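Local atomic coordinates of flavodoxin (Bacillus cereus, PDB entry 6GAQ), a protein that binds flavin mononucleotide and carries electrons, probably serving as a low-potential donor to a number of redox enzymes. Residues A26-V31 / E138-C143; I59-Y64 / T110-R115. All coordinates share one frame; numbering follows the deposited sequence.

Contact 1 of 2, residues A26-V31 / E138-C143; sequences ADLIKV and EDVEKC. With CA (calcium ion), chain D; CA (calcium ion), chain E.
Leu28 of helix 21-35 meets Cys143 and Val140 of helix 137-152, where the first and last helices of the flavodoxin fold lie together on one side of its five-stranded parallel sheet. The packing is apolar and small, burying 171 Å² in all. Leu28 brings both methyls to bear: CD1 lies 3.9 Å from Cys143 SG, while CD2 makes a looser approach to Val140 CG1 at 4.5 Å. Nearer the two backbones, Leu28 CB and Cys143 CB are 4.2 Å apart. With its sulfur anti to the carbonyl carbon (chi1 -56°), Cys143 sets SG beside that leucine methyl, and the same side chain also rests on Leu128 and Ile130 of strand 122-131. Ile29, one residue on, turns to the sheet instead and packs on Ile13 and Phe95. Cys143 thus touches both helix 21-35, through Leu28, and strand 122-131, whereas Val140 stands at the exposed border.

Metal binding occupies the first turn of helix 137-152, away from the leucine. Glu138 OE1 binds one calcium ion at 2.5 Å, reached by a chain extended beyond CG; Asp136 and a water are further ligands. Asp139 OD1 binds the other calcium ion at 2.4 Å, together with the backbone oxygens of Glu131 and Ala133 and a second water. The two calcium sites therefore join the start of helix 137-152 to the end of strand 122-131 and the turn between them. The first water couples the two sites: it binds the calcium held by Glu138 and donates a hydrogen bond of 2.8 Å to Asp139 OD2.

Contact 2 of 2, residues I59-Y64 / T110-R115; sequences IILGSY and TIFEER. With FMN (flavin mononucleotide), chain C.
Phe112 of helix 107-117 reaches down onto Leu61 and Ser63 of strand 58-63, an inner strand of the parallel sheet in this flavodoxin's three-layer alpha/beta/alpha sandwich. Its CB points toward the strand, and the CA atoms of Phe112 and Leu61 are 7.5 Å apart. From CB the ring carbon CG lies anti to the carbonyl carbon (chi1 -81°), which lays the ring along the strand, CD1 nearer Leu61 and CE2 nearer Ser63. CD1 meets Leu61 CD1 at 3.7 Å, the two side chains crossing at about a right angle. On the other side, CD2 lies 4.1 Å from Ser63 CB. CE2 comes closer, 3.5 Å from Ser63 CB and 3.9 Å from Ser63 OG; both strand residues approach the ring obliquely. Beyond the two segments, the phenylalanine touches Val94 of the neighbouring strand and Ala75, Phe78 and His79 of helix 73-81.

The strand leads on to the cofactor at Tyr64. There the phosphate oxygen O3P of the flavin mononucleotide sits 3.6 Å above one face of the Tyr64 ring, displaced toward its rim, while Tyr64 CB is 3.3 Å from FMN O5'. The tyrosine hydroxyl is hydrogen-bonded to Glu74.

Ser63 divides its chemistry between core and pocket. Its CB serves the packing, while OG donates a 2.7 Å hydrogen bond to Tyr64 O, approaching at a C=O...O angle of 128° and tilted 22° from the carbonyl plane. The buried hydroxyl is thereby satisfied next to a hydrocarbon ring, and the strand's last residue is tied to the backbone of one lining the FMN pocket.

The two contacts sit on opposite faces of the same parallel sheet, their centres about 16 Å apart. Contact 1 is helix against helix, near the surface and only partly buried; contact 2 is helix against a central strand, with all its touching residues buried. They share no helix or strand, yet they meet through the core: Ile29 CG2 of contact 1 lies 4.1 Å from Ile60 CD1 of contact 2. Both interfaces are mainly hydrocarbon, with a sulfur in the first and an aromatic ring in the second. What lies beside them differs: carboxylates binding calcium in contact 1, and a tyrosine against the FMN phosphate in contact 2.

Contact 1 of 2, residues A26-V31 / E138-C143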
ATOM      1  N   ALA A  26       5.347   3.516  -4.863  1.00 23.03           N
ATOM      2  CA  ALA A  26       5.784   3.699  -3.483  1.00 22.97           C
ATOM      3  C   ALA A  26       6.760   4.862  -3.363  1.00 28.48           C
ATOM      4  O   ALA A  26       6.737   5.602  -2.371  1.00 26.59           O
ATOM      5  CB  ALA A  26       6.414   2.409  -2.960  1.00 24.41           C
ATOM      6  N   ASP A  27       7.623   5.043  -4.366  1.00 31.00           N
ATOM      7  CA  ASP A  27       8.576   6.148  -4.332  1.00 28.95           C
ATOM      8  C   ASP A  27       7.868   7.494  -4.431  1.00 26.71           C
ATOM      9  O   ASP A  27       8.234   8.448  -3.734  1.00 32.27           O
ATOM     10  CB  ASP A  27       9.597   5.996  -5.459  1.00 34.01           C
ATOM     11  CG  ASP A  27      10.517   4.809  -5.255  1.00 36.11           C
ATOM     12  OD1 ASP A  27      10.703   4.393  -4.092  1.00 32.84           O
ATOM     13  OD2 ASP A  27      11.058   4.293  -6.257  1.00 34.11           O
ATOM     14  N   LEU A  28       6.851   7.590  -5.291  1.00 35.51           N
ATOM     15  CA  LEU A  28       6.124   8.846  -5.439  1.00 25.78           C
ATOM     16  C   LEU A  28       5.382   9.208  -4.159  1.00 23.95           C
ATOM     17  O   LEU A  28       5.385  10.371  -3.739  1.00 26.15           O
ATOM     18  CB  LEU A  28       5.153   8.756  -6.616  1.00 29.78           C
ATOM     19  CG  LEU A  28       5.764   8.704  -8.019  1.00 23.02           C
ATOM     20  CD1 LEU A  28       4.745   8.206  -9.030  1.00 28.43           C
ATOM     21  CD2 LEU A  28       6.299  10.068  -8.425  1.00 34.87           C
ATOM     22  N   ILE A  29       4.747   8.224  -3.519  1.00 25.58           N
ATOM     23  CA  ILE A  29       3.986   8.499  -2.303  1.00 29.11           C
ATOM     24  C   ILE A  29       4.911   8.958  -1.182  1.00 33.65           C
ATOM     25  O   ILE A  29       4.574   9.871  -0.418  1.00 32.90           O
ATOM     26  CB  ILE A  29       3.170   7.258  -1.896  1.00 37.16           C
ATOM     27  CG1 ILE A  29       2.165   6.901  -2.993  1.00 26.58           C
ATOM     28  CG2 ILE A  29       2.456   7.492  -0.574  1.00 20.42           C
ATOM     29  CD1 ILE A  29       1.578   5.516  -2.853  1.00 41.20           C
ATOM     30  N   LYS A  30       6.089   8.339  -1.067  1.00 35.93           N
ATOM     31  CA  LYS A  30       7.025   8.717  -0.011  1.00 33.19           C
ATOM     32  C   LYS A  30       7.478  10.164  -0.161  1.00 36.14           C
ATOM     33  O   LYS A  30       7.562  10.902   0.829  1.00 35.49           O
ATOM     34  CB  LYS A  30       8.234   7.780  -0.018  1.00 28.94           C
ATOM     35  CG  LYS A  30       9.462   8.362   0.666  1.00 30.16           C
ATOM     36  CD  LYS A  30      10.593   7.353   0.751  1.00 54.27           C
ATOM     37  CE  LYS A  30      11.822   7.973   1.393  1.00 40.50           C
ATOM     38  NZ  LYS A  30      11.477   8.679   2.658  1.00 51.19           N
ATOM     39  N   VAL A  31       7.771  10.586  -1.392  1.00 27.90           N
ATOM     40  CA  VAL A  31       8.263  11.941  -1.621  1.00 26.65           C
ATOM     41  C   VAL A  31       7.209  12.969  -1.225  1.00 35.11           C
ATOM     42  O   VAL A  31       7.522  13.995  -0.607  1.00 30.93           O
ATOM     43  CB  VAL A  31       8.704  12.101  -3.088  1.00 24.44           C
ATOM     44  CG1 VAL A  31       8.835  13.562  -3.447  1.00 28.60           C
ATOM     45  CG2 VAL A  31      10.020  11.375  -3.323  1.00 29.49           C
ATOM     46  N   GLU A 138      -1.169  11.975 -15.704  1.00 47.85           N
ATOM     47  CA  GLU A 138      -2.311  11.747 -14.826  1.00 42.88           C
ATOM     48  C   GLU A 138      -2.108  10.573 -13.877  1.00 35.74           C
ATOM     49  O   GLU A 138      -2.830  10.475 -12.880  1.00 37.61           O
ATOM     50  CB  GLU A 138      -3.591  11.547 -15.643  1.00 51.21           C
ATOM     51  CG  GLU A 138      -3.436  10.722 -16.902  1.00 48.13           C
ATOM     52  CD  GLU A 138      -4.611  10.890 -17.845  1.00 53.49           C
ATOM     53  OE1 GLU A 138      -4.821  10.008 -18.702  1.00 38.38           O
ATOM     54  OE2 GLU A 138      -5.327  11.908 -17.728  1.00 42.03           O
ATOM     55  N   ASP A 139      -1.148   9.686 -14.152  1.00 36.37           N
ATOM     56  CA  ASP A 139      -0.785   8.683 -13.154  1.00 36.94           C
ATOM     57  C   ASP A 139       0.009   9.311 -12.018  1.00 29.84           C
ATOM     58  O   ASP A 139      -0.214   8.991 -10.843  1.00 29.72           O
ATOM     59  CB  ASP A 139       0.017   7.553 -13.795  1.00 20.16           C
ATOM     60  CG  ASP A 139      -0.846   6.370 -14.184  1.00 30.63           C
ATOM     61  OD1 ASP A 139      -0.284   5.279 -14.411  1.00 20.79           O
ATOM     62  OD2 ASP A 139      -2.082   6.531 -14.270  1.00 35.03           O
ATOM     63  N   VAL A 140       0.943  10.204 -12.350  1.00 41.07           N
ATOM     64  CA  VAL A 140       1.693  10.925 -11.325  1.00 32.81           C
ATOM     65  C   VAL A 140       0.754  11.786 -10.491  1.00 40.25           C
ATOM     66  O   VAL A 140       0.918  11.909  -9.271  1.00 39.12           O
ATOM     67  CB  VAL A 140       2.808  11.765 -11.976  1.00 25.07           C
ATOM     68  CG1 VAL A 140       3.544  12.588 -10.929  1.00 32.02           C
ATOM     69  CG2 VAL A 140       3.773  10.864 -12.733  1.00 23.93           C
ATOM     70  N   GLU A 141      -0.252  12.385 -11.132  1.00 39.98           N
ATOM     71  CA  GLU A 141      -1.216  13.193 -10.393  1.00 39.64           C
ATOM     72  C   GLU A 141      -2.166  12.327  -9.575  1.00 34.93           C
ATOM     73  O   GLU A 141      -2.673  12.778  -8.542  1.00 28.97           O
ATOM     74  CB  GLU A 141      -1.997  14.088 -11.355  1.00 54.06           C
ATOM     75  CG  GLU A 141      -1.225  15.319 -11.805  1.00 57.24           C
ATOM     76  CD  GLU A 141      -2.130  16.472 -12.183  1.00 64.49           C
ATOM     77  OE1 GLU A 141      -3.115  16.242 -12.917  1.00 69.72           O
ATOM     78  OE2 GLU A 141      -1.858  17.610 -11.744  1.00 67.55           O
ATOM     79  N   LYS A 142      -2.420  11.093 -10.014  1.00 40.13           N
ATOM     80  CA  LYS A 142      -3.201  10.168  -9.199  1.00 33.32           C
ATOM     81  C   LYS A 142      -2.469   9.839  -7.904  1.00 43.09           C
ATOM     82  O   LYS A 142      -3.062   9.856  -6.818  1.00 44.55           O
ATOM     83  CB  LYS A 142      -3.500   8.890  -9.987  1.00 36.15           C
ATOM     84  CG  LYS A 142      -4.747   8.964 -10.853  1.00 32.92           C
ATOM     85  CD  LYS A 142      -4.784   7.830 -11.870  1.00 30.06           C
ATOM     86  CE  LYS A 142      -5.241   6.526 -11.234  1.00 37.57           C
ATOM     87  NZ  LYS A 142      -5.342   5.429 -12.237  1.00 27.83           N
ATOM     88  N   CYS A 143      -1.171   9.538  -8.002  1.00 33.59           N
ATOM     89  CA  CYS A 143      -0.381   9.264  -6.806  1.00 25.33           C
ATOM     90  C   CYS A 143      -0.250  10.507  -5.935  1.00 40.72           C
ATOM     91  O   CYS A 143      -0.294  10.414  -4.702  1.00 35.53           O
ATOM     92  CB  CYS A 143       1.000   8.741  -7.200  1.00 20.47           C
ATOM     93  SG  CYS A 143       0.987   7.284  -8.269  1.00 30.85           S
TER
HETATM   94 CA    CA D1002      -3.318   8.043 -18.737  1.00 35.76          CA
HETATM   95 CA    CA E1003       0.194   3.854 -16.243  1.00 29.75          CA
HETATM   96  O   HOH W   1      -3.669   7.048 -16.499  1.00 24.96           O
HETATM   97  O   HOH W   2       1.150   2.597 -18.137  1.00 26.06           O

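Contact 2 of 2, residues I59-Y64 / T110-R115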
ATOM      1  N   ILE A  59       0.305   3.487   8.205  1.00 36.88           N
ATOM      2  CA  ILE A  59       0.837   2.365   7.441  1.00 34.79           C
ATOM      3  C   ILE A  59       0.168   2.350   6.075  1.00 40.90           C
ATOM      4  O   ILE A  59      -1.063   2.344   5.983  1.00 42.20           O
ATOM      5  CB  ILE A  59       0.612   1.018   8.156  1.00 40.27           C
ATOM      6  CG1 ILE A  59       1.348   0.984   9.497  1.00 36.08           C
ATOM      7  CG2 ILE A  59       1.059  -0.134   7.268  1.00 34.03           C
ATOM      8  CD1 ILE A  59       0.558   0.332  10.606  1.00 35.81           C
ATOM      9  N   ILE A  60       0.971   2.337   5.015  1.00 31.38           N
ATOM     10  CA  ILE A  60       0.464   2.278   3.649  1.00 43.81           C
ATOM     11  C   ILE A  60       1.027   1.024   2.999  1.00 32.61           C
ATOM     12  O   ILE A  60       2.242   0.920   2.780  1.00 36.47           O
ATOM     13  CB  ILE A  60       0.831   3.529   2.839  1.00 42.25           C
ATOM     14  CG1 ILE A  60       0.356   4.792   3.558  1.00 39.56           C
ATOM     15  CG2 ILE A  60       0.216   3.456   1.451  1.00 32.17           C
ATOM     16  CD1 ILE A  60       0.599   6.061   2.771  1.00 35.65           C
ATOM     17  N   LEU A  61       0.154   0.071   2.692  1.00 35.00           N
ATOM     18  CA  LEU A  61       0.554  -1.146   2.007  1.00 36.25           C
ATOM     19  C   LEU A  61       0.384  -0.983   0.502  1.00 34.42           C
ATOM     20  O   LEU A  61      -0.448  -0.204   0.029  1.00 48.29           O
ATOM     21  CB  LEU A  61      -0.262  -2.345   2.496  1.00 33.86           C
ATOM     22  CG  LEU A  61      -0.257  -2.630   3.999  1.00 43.94           C
ATOM     23  CD1 LEU A  61      -0.983  -3.932   4.297  1.00 24.15           C
ATOM     24  CD2 LEU A  61       1.164  -2.671   4.538  1.00 32.58           C
ATOM     25  N   GLY A  62       1.187  -1.729  -0.250  1.00 29.40           N
ATOM     26  CA  GLY A  62       1.116  -1.696  -1.696  1.00 33.01           C
ATOM     27  C   GLY A  62       1.520  -3.014  -2.318  1.00 37.55           C
ATOM     28  O   GLY A  62       2.491  -3.638  -1.881  1.00 39.28           O
ATOM     29  N   SER A  63       0.787  -3.457  -3.335  1.00 25.51           N
ATOM     30  CA  SER A  63       1.089  -4.736  -3.959  1.00 26.97           C
ATOM     31  C   SER A  63       0.496  -4.774  -5.358  1.00 37.45           C
ATOM     32  O   SER A  63      -0.575  -4.216  -5.610  1.00 35.69           O
ATOM     33  CB  SER A  63       0.549  -5.906  -3.129  1.00 24.17           C
ATOM     34  OG  SER A  63       0.450  -7.083  -3.913  1.00 24.92           O
ATOM     35  N   TYR A  64       1.210  -5.437  -6.261  1.00 26.46           N
ATOM     36  CA  TYR A  64       0.660  -5.743  -7.568  1.00 22.87           C
ATOM     37  C   TYR A  64      -0.230  -6.977  -7.478  1.00 35.38           C
ATOM     38  O   TYR A  64      -0.203  -7.726  -6.497  1.00 40.42           O
ATOM     39  CB  TYR A  64       1.777  -5.957  -8.592  1.00 28.57           C
ATOM     40  CG  TYR A  64       2.653  -7.167  -8.338  1.00 40.31           C
ATOM     41  CD1 TYR A  64       3.610  -7.161  -7.329  1.00 43.41           C
ATOM     42  CD2 TYR A  64       2.535  -8.309  -9.117  1.00 49.00           C
ATOM     43  CE1 TYR A  64       4.416  -8.261  -7.100  1.00 46.61           C
ATOM     44  CE2 TYR A  64       3.336  -9.413  -8.893  1.00 37.25           C
ATOM     45  CZ  TYR A  64       4.275  -9.384  -7.887  1.00 37.68           C
ATOM     46  OH  TYR A  64       5.072 -10.483  -7.665  1.00 56.73           O
ATOM     47  N   THR A 110      -8.073  -4.513  -2.942  1.00 41.19           N
ATOM     48  CA  THR A 110      -9.232  -4.899  -2.144  1.00 39.12           C
ATOM     49  C   THR A 110      -8.851  -5.908  -1.067  1.00 42.49           C
ATOM     50  O   THR A 110      -9.344  -5.833   0.064  1.00 39.27           O
ATOM     51  CB  THR A 110     -10.324  -5.473  -3.047  1.00 44.23           C
ATOM     52  OG1 THR A 110     -10.541  -4.597  -4.160  1.00 49.74           O
ATOM     53  CG2 THR A 110     -11.626  -5.640  -2.273  1.00 29.67           C
ATOM     54  N   ILE A 111      -7.971  -6.855  -1.403  1.00 35.84           N
ATOM     55  CA  ILE A 111      -7.591  -7.899  -0.454  1.00 31.82           C
ATOM     56  C   ILE A 111      -6.935  -7.289   0.778  1.00 39.67           C
ATOM     57  O   ILE A 111      -7.325  -7.573   1.917  1.00 36.59           O
ATOM     58  CB  ILE A 111      -6.665  -8.926  -1.132  1.00 30.88           C
ATOM     59  CG1 ILE A 111      -7.420  -9.686  -2.224  1.00 27.63           C
ATOM     60  CG2 ILE A 111      -6.090  -9.885  -0.101  1.00 41.97           C
ATOM     61  CD1 ILE A 111      -6.526 -10.509  -3.126  1.00 36.57           C
ATOM     62  N   PHE A 112      -5.929  -6.438   0.569  1.00 37.23           N
ATOM     63  CA  PHE A 112      -5.227  -5.837   1.697  1.00 35.04           C
ATOM     64  C   PHE A 112      -6.113  -4.862   2.460  1.00 36.46           C
ATOM     65  O   PHE A 112      -5.921  -4.668   3.667  1.00 45.59           O
ATOM     66  CB  PHE A 112      -3.956  -5.139   1.216  1.00 35.23           C
ATOM     67  CG  PHE A 112      -2.801  -6.071   1.001  1.00 28.22           C
ATOM     68  CD1 PHE A 112      -2.129  -6.621   2.081  1.00 31.99           C
ATOM     69  CD2 PHE A 112      -2.389  -6.404  -0.277  1.00 23.88           C
ATOM     70  CE1 PHE A 112      -1.067  -7.482   1.888  1.00 34.87           C
ATOM     71  CE2 PHE A 112      -1.326  -7.264  -0.476  1.00 31.90           C
ATOM     72  CZ  PHE A 112      -0.665  -7.804   0.609  1.00 36.45           C
ATOM     73  N   GLU A 113      -7.082  -4.241   1.785  1.00 42.35           N
ATOM     74  CA  GLU A 113      -7.982  -3.325   2.476  1.00 42.02           C
ATOM     75  C   GLU A 113      -8.891  -4.073   3.442  1.00 40.78           C
ATOM     76  O   GLU A 113      -9.134  -3.608   4.562  1.00 34.55           O
ATOM     77  CB  GLU A 113      -8.806  -2.532   1.464  1.00 50.00           C
ATOM     78  CG  GLU A 113      -8.255  -1.146   1.181  1.00 53.43           C
ATOM     79  CD  GLU A 113      -8.978  -0.448   0.050  1.00 46.94           C
ATOM     80  OE1 GLU A 113      -8.333  -0.165  -0.979  1.00 39.66           O
ATOM     81  OE2 GLU A 113     -10.190  -0.181   0.189  1.00 50.10           O
ATOM     82  N   GLU A 114      -9.403  -5.234   3.028  1.00 46.30           N
ATOM     83  CA  GLU A 114     -10.228  -6.034   3.927  1.00 44.81           C
ATOM     84  C   GLU A 114      -9.414  -6.556   5.102  1.00 45.26           C
ATOM     85  O   GLU A 114      -9.883  -6.541   6.245  1.00 44.94           O
ATOM     86  CB  GLU A 114     -10.866  -7.196   3.166  1.00 34.29           C
ATOM     87  CG  GLU A 114     -11.817  -6.777   2.059  1.00 33.67           C
ATOM     88  CD  GLU A 114     -12.146  -7.920   1.119  1.00 53.39           C
ATOM     89  OE1 GLU A 114     -11.553  -9.008   1.275  1.00 65.25           O
ATOM     90  OE2 GLU A 114     -12.997  -7.732   0.225  1.00 75.50           O
ATOM     91  N   ARG A 115      -8.188  -7.016   4.839  1.00 42.26           N
ATOM     92  CA  ARG A 115      -7.362  -7.574   5.904  1.00 39.26           C
ATOM     93  C   ARG A 115      -7.016  -6.521   6.949  1.00 40.21           C
ATOM     94  O   ARG A 115      -7.088  -6.789   8.154  1.00 51.87           O
ATOM     95  CB  ARG A 115      -6.092  -8.188   5.313  1.00 41.56           C
ATOM     96  CG  ARG A 115      -5.007  -8.491   6.335  1.00 55.16           C
ATOM     97  CD  ARG A 115      -5.453  -9.547   7.337  1.00 49.60           C
ATOM     98  NE  ARG A 115      -5.221 -10.905   6.853  1.00 64.07           N
ATOM     99  CZ  ARG A 115      -6.170 -11.829   6.735  1.00 69.78           C
ATOM    100  NH1 ARG A 115      -7.421 -11.544   7.068  1.00 61.15           N
ATOM    101  NH2 ARG A 115      -5.867 -13.040   6.286  1.00 76.65           N
TER
HETATM  102  N1  FMN C1001      -3.211  -7.319 -12.999  1.00 44.61           N
HETATM  103  C2  FMN C1001      -4.457  -7.228 -12.411  1.00 42.44           C
HETATM  104  O2  FMN C1001      -4.932  -6.125 -12.147  1.00 41.48           O
HETATM  105  N3  FMN C1001      -5.171  -8.372 -12.116  1.00 44.27           N
HETATM  106  C4  FMN C1001      -4.644  -9.614 -12.408  1.00 47.03           C
HETATM  107  O4  FMN C1001      -5.281 -10.632 -12.144  1.00 48.44           O
HETATM  108  C4A FMN C1001      -3.390  -9.708 -13.000  1.00 47.73           C
HETATM  109  N5  FMN C1001      -2.861 -10.947 -13.294  1.00 42.68           N
HETATM  110  C5A FMN C1001      -1.617 -11.040 -13.882  1.00 36.12           C
HETATM  111  C6  FMN C1001      -1.087 -12.291 -14.175  1.00 43.23           C
HETATM  112  C7  FMN C1001       0.165 -12.395 -14.769  1.00 40.11           C
HETATM  113  C7M FMN C1001       0.732 -13.747 -15.083  1.00 34.13           C
HETATM  114  C8  FMN C1001       0.887 -11.245 -15.068  1.00 38.84           C
HETATM  115  C8M FMN C1001       2.239 -11.349 -15.708  1.00 43.64           C
HETATM  116  C9  FMN C1001       0.356  -9.993 -14.773  1.00 37.42           C
HETATM  117  C9A FMN C1001      -0.896  -9.888 -14.179  1.00 44.83           C
HETATM  118  N10 FMN C1001      -1.421  -8.645 -13.876  1.00 41.71           N
HETATM  119  C10 FMN C1001      -2.673  -8.555 -13.296  1.00 41.53           C
HETATM  120  C1' FMN C1001      -0.659  -7.393 -14.211  1.00 42.01           C
HETATM  121  C2' FMN C1001       0.293  -6.907 -13.124  1.00 32.78           C
HETATM  122  O2' FMN C1001      -0.409  -6.674 -11.924  1.00 40.06           O
HETATM  123  C3' FMN C1001       0.940  -5.614 -13.615  1.00 27.85           C
HETATM  124  O3' FMN C1001       1.884  -5.918 -14.618  1.00 36.32           O
HETATM  125  C4' FMN C1001       1.607  -4.797 -12.512  1.00 41.53           C
HETATM  126  O4' FMN C1001       1.772  -3.472 -12.966  1.00 33.19           O
HETATM  127  C5' FMN C1001       2.969  -5.346 -12.099  1.00 38.88           C
HETATM  128  O5' FMN C1001       3.463  -4.538 -11.051  1.00 37.53           O
HETATM  129  P   FMN C1001       4.990  -4.634 -10.544  1.00 39.35           P
HETATM  130  O1P FMN C1001       5.873  -3.923 -11.538  1.00 45.71           O
HETATM  131  O2P FMN C1001       5.115  -3.965  -9.197  1.00 32.52           O
HETATM  132  O3P FMN C1001       5.411  -6.081 -10.440  1.00 43.05           O